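Local structure of rhizobiales Sp. Pch2 (Marine metagenome, 6PB3) at residues 40-45 with 68-73; 130-135 with 188-193; 181-186 with 197-202. The protein probably acts as a Trip13/Pch2-like AAA ATPase that remodels HORMA domain proteins and so regulates cGAS-like enzymes in bacteriophage immunity. One frame throughout, in Å; residues are numbered along the deposited sequence.

Interaction 1 (40-45 with 68-73); sequences SKMLAV and KNVIRR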
ATOM      1  N   SER A  40      35.426 -13.273   4.440  1.00 49.58           N
ATOM      2  CA  SER A  40      36.496 -14.263   4.478  1.00 50.80           C
ATOM      3  C   SER A  40      36.891 -14.588   5.915  1.00 52.00           C
ATOM      4  O   SER A  40      37.113 -15.755   6.268  1.00 49.04           O
ATOM      5  CB  SER A  40      37.715 -13.761   3.671  1.00 48.54           C
ATOM      6  OG  SER A  40      38.895 -14.386   4.115  1.00 77.17           O
ATOM      7  N   LYS A  41      37.029 -13.565   6.754  1.00 51.69           N
ATOM      8  CA  LYS A  41      37.506 -13.823   8.106  1.00 50.12           C
ATOM      9  C   LYS A  41      36.439 -14.524   8.953  1.00 55.51           C
ATOM     10  O   LYS A  41      36.769 -15.382   9.783  1.00 51.54           O
ATOM     11  CB  LYS A  41      37.959 -12.514   8.747  1.00 47.06           C
ATOM     12  CG  LYS A  41      39.230 -11.899   8.118  1.00 48.95           C
ATOM     13  CD  LYS A  41      39.424 -10.467   8.615  1.00 54.43           C
ATOM     14  CE  LYS A  41      40.828  -9.913   8.305  1.00 56.95           C
ATOM     15  NZ  LYS A  41      40.963  -8.551   8.914  1.00 64.18           N
HETATM   16  N   MSE A  42      35.162 -14.180   8.763  1.00 55.97           N
HETATM   17  CA  MSE A  42      34.082 -14.807   9.544  1.00 50.25           C
HETATM   18  C   MSE A  42      33.987 -16.298   9.227  1.00 61.88           C
HETATM   19  O   MSE A  42      33.851 -17.142  10.126  1.00 49.64           O
HETATM   20  CB  MSE A  42      32.731 -14.126   9.275  1.00 49.41           C
HETATM   21  CG  MSE A  42      31.580 -14.620  10.159  1.00 54.72           C
HETATM   22 SE   MSE A  42      31.880 -14.367  12.094  0.68 67.00          SE
HETATM   23  CE  MSE A  42      32.384 -16.087  12.595  1.00 69.10           C
ATOM     24  N   LEU A  43      34.057 -16.605   7.930  1.00 52.08           N
ATOM     25  CA  LEU A  43      34.107 -17.994   7.491  1.00 48.21           C
ATOM     26  C   LEU A  43      35.292 -18.729   8.115  1.00 55.25           C
ATOM     27  O   LEU A  43      35.156 -19.875   8.563  1.00 53.16           O
ATOM     28  CB  LEU A  43      34.168 -18.053   5.959  1.00 48.57           C
ATOM     29  CG  LEU A  43      32.898 -17.771   5.133  1.00 55.07           C
ATOM     30  CD1 LEU A  43      33.243 -17.431   3.676  1.00 51.70           C
ATOM     31  CD2 LEU A  43      31.914 -18.973   5.184  1.00 46.87           C
ATOM     32  N   ALA A  44      36.469 -18.094   8.154  1.00 56.07           N
ATOM     33  CA  ALA A  44      37.621 -18.757   8.763  1.00 45.14           C
ATOM     34  C   ALA A  44      37.358 -19.058  10.236  1.00 61.06           C
ATOM     35  O   ALA A  44      37.694 -20.140  10.742  1.00 52.40           O
ATOM     36  CB  ALA A  44      38.874 -17.886   8.600  1.00 48.37           C
ATOM     37  N   VAL A  45      36.752 -18.105  10.941  1.00 51.88           N
ATOM     38  CA  VAL A  45      36.424 -18.306  12.345  1.00 60.44           C
ATOM     39  C   VAL A  45      35.417 -19.439  12.516  1.00 58.96           C
ATOM     40  O   VAL A  45      35.543 -20.264  13.430  1.00 55.44           O
ATOM     41  CB  VAL A  45      35.902 -16.983  12.928  1.00 64.33           C
ATOM     42  CG1 VAL A  45      35.364 -17.184  14.336  1.00 75.26           C
ATOM     43  CG2 VAL A  45      37.012 -15.935  12.879  1.00 53.49           C
ATOM     44  N   LYS A  68      33.530 -14.427  23.162  1.00 97.57           N
ATOM     45  CA  LYS A  68      32.551 -15.403  23.626  1.00 98.25           C
ATOM     46  C   LYS A  68      31.279 -15.336  22.796  1.00108.06           C
ATOM     47  O   LYS A  68      30.678 -16.369  22.480  1.00110.65           O
ATOM     48  CB  LYS A  68      32.234 -15.179  25.108  1.00 84.71           C
ATOM     49  N   ASN A  69      30.864 -14.125  22.417  1.00121.84           N
ATOM     50  CA  ASN A  69      29.686 -13.998  21.570  1.00128.39           C
ATOM     51  C   ASN A  69      29.962 -14.487  20.151  1.00124.87           C
ATOM     52  O   ASN A  69      29.121 -15.174  19.563  1.00137.80           O
ATOM     53  CB  ASN A  69      29.181 -12.551  21.569  1.00132.95           C
ATOM     54  CG  ASN A  69      30.294 -11.532  21.374  1.00134.55           C
ATOM     55  OD1 ASN A  69      31.283 -11.792  20.689  1.00136.29           O
ATOM     56  ND2 ASN A  69      30.134 -10.360  21.983  1.00130.97           N
ATOM     57  N   VAL A  70      31.140 -14.177  19.596  1.00103.93           N
ATOM     58  CA  VAL A  70      31.383 -14.444  18.175  1.00 86.04           C
ATOM     59  C   VAL A  70      31.494 -15.940  17.905  1.00 75.83           C
ATOM     60  O   VAL A  70      31.048 -16.432  16.863  1.00 79.95           O
ATOM     61  CB  VAL A  70      32.644 -13.703  17.693  1.00 81.06           C
ATOM     62  CG1 VAL A  70      32.972 -14.095  16.271  1.00 82.57           C
ATOM     63  CG2 VAL A  70      32.456 -12.222  17.786  1.00 78.19           C
ATOM     64  N   ILE A  71      32.090 -16.687  18.826  1.00 87.22           N
ATOM     65  CA  ILE A  71      32.433 -18.074  18.529  1.00 95.06           C
ATOM     66  C   ILE A  71      31.190 -18.950  18.547  1.00 98.89           C
ATOM     67  O   ILE A  71      30.976 -19.777  17.653  1.00118.51           O
ATOM     68  CB  ILE A  71      33.495 -18.577  19.519  1.00107.98           C
ATOM     69  CG1 ILE A  71      34.866 -18.048  19.116  1.00103.09           C
ATOM     70  CG2 ILE A  71      33.499 -20.093  19.579  1.00111.68           C
ATOM     71  CD1 ILE A  71      35.981 -18.593  19.965  1.00101.58           C
ATOM     72  N   ARG A  72      30.344 -18.773  19.554  1.00104.25           N
ATOM     73  CA  ARG A  72      29.229 -19.686  19.780  1.00107.59           C
ATOM     74  C   ARG A  72      28.086 -19.517  18.777  1.00 97.20           C
ATOM     75  O   ARG A  72      27.066 -20.204  18.912  1.00 97.11           O
ATOM     76  CB  ARG A  72      28.705 -19.508  21.208  1.00 97.49           C
ATOM     77  N   ARG A  73      28.222 -18.645  17.781  1.00 91.85           N
ATOM     78  CA  ARG A  73      27.118 -18.385  16.868  1.00 67.88           C
ATOM     79  C   ARG A  73      26.914 -19.557  15.911  1.00 57.00           C
ATOM     80  O   ARG A  73      27.882 -20.160  15.447  1.00 60.25           O
ATOM     81  CB  ARG A  73      27.382 -17.133  16.043  1.00 79.30           C
ATOM     82  CG  ARG A  73      27.749 -15.907  16.820  1.00 66.41           C
ATOM     83  CD  ARG A  73      26.652 -15.523  17.815  1.00 79.51           C
ATOM     84  NE  ARG A  73      25.280 -15.669  17.323  1.00 91.87           N
ATOM     85  CZ  ARG A  73      24.685 -14.828  16.482  1.00 85.88           C
ATOM     86  NH1 ARG A  73      25.351 -13.784  15.994  1.00 79.29           N
ATOM     87  NH2 ARG A  73      23.421 -15.039  16.124  1.00 72.53           N
TER

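Interaction 2 (130-135 with 188-193); sequences AAFEHT and DRLGNG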
ATOM      1  N   ALA A 130      18.493 -32.889   2.386  1.00 81.70           N
ATOM      2  CA  ALA A 130      19.544 -33.625   1.691  1.00 81.25           C
ATOM      3  C   ALA A 130      20.833 -32.824   1.664  1.00 67.94           C
ATOM      4  O   ALA A 130      21.899 -33.338   2.013  1.00 80.40           O
ATOM      5  CB  ALA A 130      19.098 -33.973   0.272  1.00 86.19           C
ATOM      6  N   ALA A 131      20.746 -31.549   1.276  1.00 64.47           N
ATOM      7  CA  ALA A 131      21.929 -30.699   1.225  1.00 70.69           C
ATOM      8  C   ALA A 131      22.641 -30.666   2.572  1.00 84.14           C
ATOM      9  O   ALA A 131      23.871 -30.775   2.642  1.00 79.72           O
ATOM     10  CB  ALA A 131      21.537 -29.288   0.788  1.00 73.88           C
ATOM     11  N   PHE A 132      21.875 -30.535   3.660  1.00 78.56           N
ATOM     12  CA  PHE A 132      22.504 -30.472   4.974  1.00 78.86           C
ATOM     13  C   PHE A 132      23.063 -31.824   5.383  1.00 75.01           C
ATOM     14  O   PHE A 132      24.134 -31.893   5.998  1.00 66.94           O
ATOM     15  CB  PHE A 132      21.519 -29.960   6.019  1.00 70.23           C
ATOM     16  CG  PHE A 132      21.480 -28.468   6.110  1.00 65.62           C
ATOM     17  CD1 PHE A 132      22.548 -27.771   6.645  1.00 57.45           C
ATOM     18  CD2 PHE A 132      20.393 -27.761   5.637  1.00 70.19           C
ATOM     19  CE1 PHE A 132      22.513 -26.401   6.736  1.00 57.50           C
ATOM     20  CE2 PHE A 132      20.359 -26.390   5.716  1.00 63.90           C
ATOM     21  CZ  PHE A 132      21.415 -25.709   6.262  1.00 63.03           C
ATOM     22  N   GLU A 133      22.367 -32.910   5.049  1.00 66.86           N
ATOM     23  CA  GLU A 133      22.901 -34.227   5.364  1.00 73.61           C
ATOM     24  C   GLU A 133      24.213 -34.476   4.627  1.00 87.53           C
ATOM     25  O   GLU A 133      25.182 -34.979   5.208  1.00 79.00           O
ATOM     26  CB  GLU A 133      21.888 -35.310   5.018  1.00 78.62           C
ATOM     27  CG  GLU A 133      22.397 -36.702   5.366  1.00 86.82           C
ATOM     28  CD  GLU A 133      22.702 -36.852   6.845  1.00 98.15           C
ATOM     29  OE1 GLU A 133      22.009 -36.217   7.666  1.00100.61           O
ATOM     30  OE2 GLU A 133      23.632 -37.608   7.190  1.00104.66           O
ATOM     31  N   HIS A 134      24.258 -34.130   3.340  1.00 87.99           N
ATOM     32  CA  HIS A 134      25.499 -34.266   2.586  1.00 83.54           C
ATOM     33  C   HIS A 134      26.592 -33.395   3.189  1.00 77.96           C
ATOM     34  O   HIS A 134      27.729 -33.848   3.374  1.00 72.38           O
ATOM     35  CB  HIS A 134      25.259 -33.905   1.119  1.00 81.81           C
ATOM     36  CG  HIS A 134      26.447 -34.128   0.232  1.00 98.30           C
ATOM     37  ND1 HIS A 134      27.143 -33.091  -0.350  1.00 93.13           N
ATOM     38  CD2 HIS A 134      27.056 -35.268  -0.180  1.00 99.63           C
ATOM     39  CE1 HIS A 134      28.131 -33.579  -1.081  1.00 94.65           C
ATOM     40  NE2 HIS A 134      28.100 -34.897  -0.994  1.00 99.04           N
ATOM     41  N   THR A 135      26.257 -32.148   3.528  1.00 74.99           N
ATOM     42  CA  THR A 135      27.251 -31.240   4.087  1.00 66.84           C
ATOM     43  C   THR A 135      27.842 -31.797   5.376  1.00 83.57           C
ATOM     44  O   THR A 135      29.065 -31.763   5.572  1.00 85.54           O
ATOM     45  CB  THR A 135      26.622 -29.873   4.326  1.00 64.03           C
ATOM     46  OG1 THR A 135      26.027 -29.409   3.109  1.00 75.91           O
ATOM     47  CG2 THR A 135      27.669 -28.876   4.780  1.00 68.60           C
ATOM     48  N   ASP A 188      21.406 -25.523  12.915  1.00 64.61           N
ATOM     49  CA  ASP A 188      21.662 -25.924  14.295  1.00 66.62           C
ATOM     50  C   ASP A 188      22.556 -27.152  14.347  1.00 72.05           C
ATOM     51  O   ASP A 188      23.463 -27.241  15.184  1.00 74.26           O
ATOM     52  CB  ASP A 188      20.341 -26.205  15.006  1.00 68.68           C
ATOM     53  CG  ASP A 188      19.543 -24.960  15.242  1.00 71.21           C
ATOM     54  OD1 ASP A 188      20.093 -23.862  15.024  1.00 80.28           O
ATOM     55  OD2 ASP A 188      18.369 -25.076  15.640  1.00 75.91           O
ATOM     56  N   ARG A 189      22.314 -28.107  13.450  1.00 61.10           N
ATOM     57  CA  ARG A 189      23.102 -29.332  13.430  1.00 67.57           C
ATOM     58  C   ARG A 189      24.567 -29.033  13.118  1.00 76.30           C
ATOM     59  O   ARG A 189      25.472 -29.613  13.731  1.00 72.05           O
ATOM     60  CB  ARG A 189      22.489 -30.289  12.412  1.00 67.99           C
ATOM     61  CG  ARG A 189      22.987 -31.704  12.451  1.00 89.88           C
ATOM     62  CD  ARG A 189      22.144 -32.525  11.499  1.00 93.23           C
ATOM     63  NE  ARG A 189      22.788 -33.768  11.096  1.00 90.12           N
ATOM     64  CZ  ARG A 189      22.436 -34.466  10.023  1.00 79.89           C
ATOM     65  NH1 ARG A 189      21.448 -34.039   9.241  1.00 68.89           N
ATOM     66  NH2 ARG A 189      23.080 -35.583   9.721  1.00 93.44           N
ATOM     67  N   LEU A 190      24.821 -28.111  12.184  1.00 59.37           N
ATOM     68  CA  LEU A 190      26.195 -27.705  11.904  1.00 64.69           C
ATOM     69  C   LEU A 190      26.804 -26.989  13.103  1.00 75.61           C
ATOM     70  O   LEU A 190      28.009 -27.110  13.365  1.00 81.08           O
ATOM     71  CB  LEU A 190      26.243 -26.801  10.670  1.00 58.23           C
ATOM     72  CG  LEU A 190      25.882 -27.416   9.316  1.00 67.92           C
ATOM     73  CD1 LEU A 190      26.119 -26.423   8.173  1.00 60.07           C
ATOM     74  CD2 LEU A 190      26.662 -28.691   9.087  1.00 72.94           C
ATOM     75  N   GLY A 191      25.987 -26.216  13.830  1.00 74.68           N
ATOM     76  CA  GLY A 191      26.506 -25.474  14.965  1.00 81.86           C
ATOM     77  C   GLY A 191      26.761 -26.354  16.172  1.00 98.82           C
ATOM     78  O   GLY A 191      27.775 -26.195  16.859  1.00 98.96           O
ATOM     79  N   ASN A 192      25.870 -27.321  16.416  1.00102.81           N
ATOM     80  CA  ASN A 192      26.049 -28.245  17.531  1.00105.13           C
ATOM     81  C   ASN A 192      27.382 -28.978  17.433  1.00105.60           C
ATOM     82  O   ASN A 192      28.112 -29.093  18.424  1.00100.73           O
ATOM     83  CB  ASN A 192      24.885 -29.237  17.578  1.00100.93           C
ATOM     84  CG  ASN A 192      23.688 -28.705  18.349  1.00102.72           C
ATOM     85  OD1 ASN A 192      23.818 -27.811  19.190  1.00 98.16           O
ATOM     86  ND2 ASN A 192      22.514 -29.263  18.070  1.00106.93           N
ATOM     87  N   GLY A 193      27.739 -29.437  16.241  1.00102.75           N
ATOM     88  CA  GLY A 193      28.989 -30.143  16.081  1.00101.92           C
ATOM     89  C   GLY A 193      30.165 -29.205  15.922  1.00 97.55           C
ATOM     90  O   GLY A 193      30.030 -27.996  15.736  1.00101.15           O
TER

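Interaction 3 (181-186 with 197-202); sequences NAFIRG and AAVIMC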
ATOM      1  N   ASN A 181      11.943 -24.809   8.325  1.00 74.68           N
ATOM      2  CA  ASN A 181      12.286 -25.656   9.463  1.00 83.38           C
ATOM      3  C   ASN A 181      13.433 -26.599   9.128  1.00 85.26           C
ATOM      4  O   ASN A 181      14.331 -26.810   9.951  1.00 72.67           O
ATOM      5  CB  ASN A 181      11.062 -26.437   9.927  1.00 76.69           C
ATOM      6  CG  ASN A 181      10.669 -26.082  11.340  1.00104.68           C
ATOM      7  OD1 ASN A 181      10.057 -25.042  11.580  1.00117.69           O
ATOM      8  ND2 ASN A 181      11.045 -26.930  12.292  1.00107.92           N
ATOM      9  N   ALA A 182      13.422 -27.171   7.921  1.00 91.43           N
ATOM     10  CA  ALA A 182      14.539 -28.006   7.485  1.00 77.09           C
ATOM     11  C   ALA A 182      15.848 -27.227   7.489  1.00 64.58           C
ATOM     12  O   ALA A 182      16.906 -27.772   7.822  1.00 69.41           O
ATOM     13  CB  ALA A 182      14.259 -28.571   6.094  1.00 70.75           C
ATOM     14  N   PHE A 183      15.792 -25.952   7.111  1.00 75.06           N
ATOM     15  CA  PHE A 183      16.989 -25.123   7.059  1.00 73.30           C
ATOM     16  C   PHE A 183      17.500 -24.814   8.459  1.00 77.61           C
ATOM     17  O   PHE A 183      18.704 -24.906   8.728  1.00 65.32           O
ATOM     18  CB  PHE A 183      16.664 -23.842   6.301  1.00 73.00           C
ATOM     19  CG  PHE A 183      17.854 -23.002   5.990  1.00 66.29           C
ATOM     20  CD1 PHE A 183      18.809 -23.435   5.085  1.00 67.84           C
ATOM     21  CD2 PHE A 183      18.022 -21.768   6.598  1.00 78.83           C
ATOM     22  CE1 PHE A 183      19.910 -22.654   4.789  1.00 58.66           C
ATOM     23  CE2 PHE A 183      19.117 -20.982   6.311  1.00 78.42           C
ATOM     24  CZ  PHE A 183      20.068 -21.431   5.410  1.00 67.09           C
ATOM     25  N   ILE A 184      16.585 -24.452   9.360  1.00 73.63           N
ATOM     26  CA  ILE A 184      16.931 -24.170  10.751  1.00 71.73           C
ATOM     27  C   ILE A 184      17.561 -25.390  11.404  1.00 61.06           C
ATOM     28  O   ILE A 184      18.602 -25.301  12.064  1.00 64.05           O
ATOM     29  CB  ILE A 184      15.673 -23.736  11.522  1.00 87.81           C
ATOM     30  CG1 ILE A 184      15.252 -22.326  11.133  1.00 92.00           C
ATOM     31  CG2 ILE A 184      15.867 -23.887  13.009  1.00 86.97           C
ATOM     32  CD1 ILE A 184      13.789 -22.117  11.422  1.00 97.86           C
ATOM     33  N   ARG A 185      16.906 -26.543  11.267  1.00 61.00           N
ATOM     34  CA  ARG A 185      17.464 -27.778  11.806  1.00 70.03           C
ATOM     35  C   ARG A 185      18.850 -28.050  11.235  1.00 72.24           C
ATOM     36  O   ARG A 185      19.745 -28.508  11.955  1.00 63.94           O
ATOM     37  CB  ARG A 185      16.514 -28.941  11.521  1.00 82.01           C
ATOM     38  CG  ARG A 185      15.188 -28.824  12.261  1.00 92.73           C
ATOM     39  CD  ARG A 185      14.193 -29.888  11.838  1.00 97.19           C
ATOM     40  NE  ARG A 185      12.897 -29.680  12.480  1.00121.89           N
ATOM     41  CZ  ARG A 185      11.868 -30.518  12.381  1.00137.12           C
ATOM     42  NH1 ARG A 185      11.980 -31.627  11.659  1.00144.57           N
ATOM     43  NH2 ARG A 185      10.725 -30.248  13.005  1.00130.89           N
ATOM     44  N   GLY A 186      19.058 -27.752   9.950  1.00 66.60           N
ATOM     45  CA  GLY A 186      20.368 -27.977   9.356  1.00 61.19           C
ATOM     46  C   GLY A 186      21.430 -27.077   9.955  1.00 71.29           C
ATOM     47  O   GLY A 186      22.531 -27.531  10.289  1.00 67.80           O
ATOM     48  N   ALA A 197      32.236 -26.581   8.768  1.00 56.07           N
ATOM     49  CA  ALA A 197      31.233 -26.283   7.750  1.00 52.89           C
ATOM     50  C   ALA A 197      30.535 -24.968   8.081  1.00 53.30           C
ATOM     51  O   ALA A 197      30.313 -24.656   9.258  1.00 60.20           O
ATOM     52  CB  ALA A 197      30.204 -27.415   7.646  1.00 56.17           C
ATOM     53  N   ALA A 198      30.188 -24.208   7.036  1.00 47.81           N
ATOM     54  CA  ALA A 198      29.482 -22.933   7.162  1.00 48.65           C
ATOM     55  C   ALA A 198      28.483 -22.769   6.022  1.00 57.16           C
ATOM     56  O   ALA A 198      28.592 -23.410   4.974  1.00 54.47           O
ATOM     57  CB  ALA A 198      30.449 -21.745   7.151  1.00 45.89           C
ATOM     58  N   VAL A 199      27.520 -21.869   6.229  1.00 51.15           N
ATOM     59  CA  VAL A 199      26.475 -21.591   5.254  1.00 46.57           C
ATOM     60  C   VAL A 199      26.527 -20.115   4.900  1.00 60.88           C
ATOM     61  O   VAL A 199      26.586 -19.260   5.791  1.00 52.09           O
ATOM     62  CB  VAL A 199      25.067 -21.955   5.777  1.00 50.79           C
ATOM     63  CG1 VAL A 199      24.031 -21.823   4.639  1.00 50.31           C
ATOM     64  CG2 VAL A 199      25.043 -23.342   6.394  1.00 54.13           C
ATOM     65  N   ILE A 200      26.495 -19.819   3.608  1.00 48.26           N
ATOM     66  CA  ILE A 200      26.351 -18.461   3.109  1.00 46.54           C
ATOM     67  C   ILE A 200      24.990 -18.363   2.455  1.00 48.31           C
ATOM     68  O   ILE A 200      24.642 -19.179   1.588  1.00 53.40           O
ATOM     69  CB  ILE A 200      27.447 -18.090   2.093  1.00 49.64           C
ATOM     70  CG1 ILE A 200      28.834 -18.211   2.726  1.00 55.38           C
ATOM     71  CG2 ILE A 200      27.169 -16.683   1.516  1.00 46.00           C
ATOM     72  CD1 ILE A 200      29.987 -18.087   1.739  1.00 55.22           C
HETATM   73  N   MSE A 201      24.233 -17.358   2.830  1.00 55.37           N
HETATM   74  CA  MSE A 201      23.031 -17.155   2.054  1.00 54.72           C
HETATM   75  C   MSE A 201      22.866 -15.708   1.656  1.00 50.25           C
HETATM   76  O   MSE A 201      23.158 -14.790   2.417  1.00 61.41           O
HETATM   77  CB  MSE A 201      21.831 -17.674   2.814  1.00 55.83           C
HETATM   78  CG  MSE A 201      21.463 -16.934   4.037  1.00 75.23           C
HETATM   79 SE   MSE A 201      19.639 -17.521   4.279  0.85109.22          SE
HETATM   80  CE  MSE A 201      18.971 -16.882   2.603  1.00 87.65           C
ATOM     81  N   CYS A 202      22.397 -15.515   0.431  1.00 57.98           N
ATOM     82  CA  CYS A 202      22.230 -14.196  -0.149  1.00 49.24           C
ATOM     83  C   CYS A 202      20.749 -13.871  -0.217  1.00 57.51           C
ATOM     84  O   CYS A 202      19.928 -14.742  -0.520  1.00 62.33           O
ATOM     85  CB  CYS A 202      22.858 -14.122  -1.564  1.00 51.73           C
ATOM     86  SG  CYS A 202      24.614 -14.558  -1.587  1.00 66.20           S
TER

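Interaction 1 (40-45 with 68-73)
Met42 and Val45, one turn apart on helix 33-47, meet Val70 of the short helix 68-71, a small apolar contact in which a single valine serves two partners. Met42, present as selenomethionine, comes first along the helix. Its CG lies anti to the backbone N (chi1 -174°), and the chain then bends so that the terminal methyl does the touching: Met42 CE stands 4.2 Å from Val70 CG1. Met42 also packs, like Leu43, on Ile77 of strand 76-81, an inner strand of the central sheet, so the contact joins helix 33-47, against that sheet, to helix 68-71, which leads towards the strand. The next turn brings Val45, whose CB is directed at the other helix, and its branch CG1 approaches Val70 CG1 to 4.4 Å. One methyl of Val70 is shared by both residues, while Leu52 of helix 49-59 touches Val45, Val70 and Ile71. A second subunit adds Leu281 against Met42 and Tyr284 against Val45, so the contact is part of a subunit interface of the six-chain assembly. No hydrogen bond links the segments, and only 114 Å² is buried. The chemistry is that of methyl groups in loose apolar contact, without directional bonds.

Interaction 2 (130-135 with 188-193)
Glu133 and Arg189 form a salt bridge across two neighbouring helices on one side of the AAA domain's P-loop-type alpha/beta fold. One carboxylate oxygen takes both terminal nitrogens of the guanidinium: Glu133 OE1 is modelled at 2.4 Å from Arg189 NH2, too short to be taken literally, and at 2.7 Å from Arg189 NH1, a weak bond with an N-H...O angle of 129°. The oxygen sits at the edge of the guanidinium, near its plane, and the carboxylate plane is turned 32° from that group. Arg189 reaches over with its chain extended from CG to NE, whereas Glu133, whose CB is directed away, bends at chi2 to bring its carboxylate back. Both residues are exposed, so the ion pair lies at the outer margin of the contact.

Beneath it the segments 130-135 and 188-192 run nearly parallel in the same N-to-C direction, their axes 10.8 Å apart at closest with 16° between them, and apolar groups meet between them. Phe132 meets Leu190 at about a right angle: Leu190 CD1 lies at the ring's edge, in its plane, 3.9 Å from Phe132 CE1. The other leucine branch is used a turn further on, with Thr135 CG2 4.4 Å from Leu190 CD2. Val199 of strand 197-203 lies against both Phe132 and Leu190, so the pair of helices rests on the central sheet. The hydroxyl of Thr135 is occupied within its own helix. Thr135 OG1 donates to Ala131 O at 2.6 Å from above the carbonyl plane, while Thr135 N reaches the same oxygen from the opposite face.

Interaction 3 (181-186 with 197-202)
Val199 and Met201, two residues apart on strand 197-203, direct their side chains at the ring of Phe183 on helix 179-192. Strand 151-157, helix 179-192 and the adjacent parallel strand 197-203 form a beta-alpha-beta crossover of the P-loop fold, whose helix packs here on its second strand: alternate strand residues look to one face, and Ile200 between them points its CB away. Val199 comes first along the strand. Its branch CG1 stands 4.1 Å from Phe183 CZ, and the two side chains lie alongside one another, pointing opposite ways. Met201, a selenomethionine, follows with CG lodged between its backbone N and carbonyl carbon (chi1 68°). A bend at chi3 completes the path, leaving Met201 SE 4.0 Å from Phe183 CE2. The selenium lies 5.0 Å from the centroid of the Phe183 ring and 56° off its normal, an oblique Met-aromatic contact. Phe183 can reach both because its CG is anti to the backbone N (chi1 -171°), which carries the far end of the ring, CE2 and CZ, up to the strand. Val213 of helix 211-214 touches Phe183 and Met201 alike, and Ile128 of helix 124-141 meets the phenylalanine. No hydrogen bond crosses between the two segments. All three touching residues are buried, and the helix is joined to the sheet through dispersion and a Met-aromatic contact, made here by the selenium that stands in for the methionine sulfur.

How the interactions relate
From the N terminus, interaction 1 comes first, closing a loop of 22 residues, largely helical, between helices 33-47 and 68-71 before either of the others opens. Interaction 2 then spans 52 residues from helix 124-141 to helix 179-192, and interaction 3 joins that same second helix to strand 197-203 over ten intervening residues. Their segments alternate, so interactions 2 and 3 cross, with centres about 8 Å apart; Phe132 CE2 comes within 3.4 Å of Phe183 CD1. Interaction 1 meets interaction 3 by way of Leu43. Strand 197-203 is thus packed on two faces: Val199 and Met201 face helix 179-192, while Ala198 and Ile200 meet Leu43 of helix 33-47.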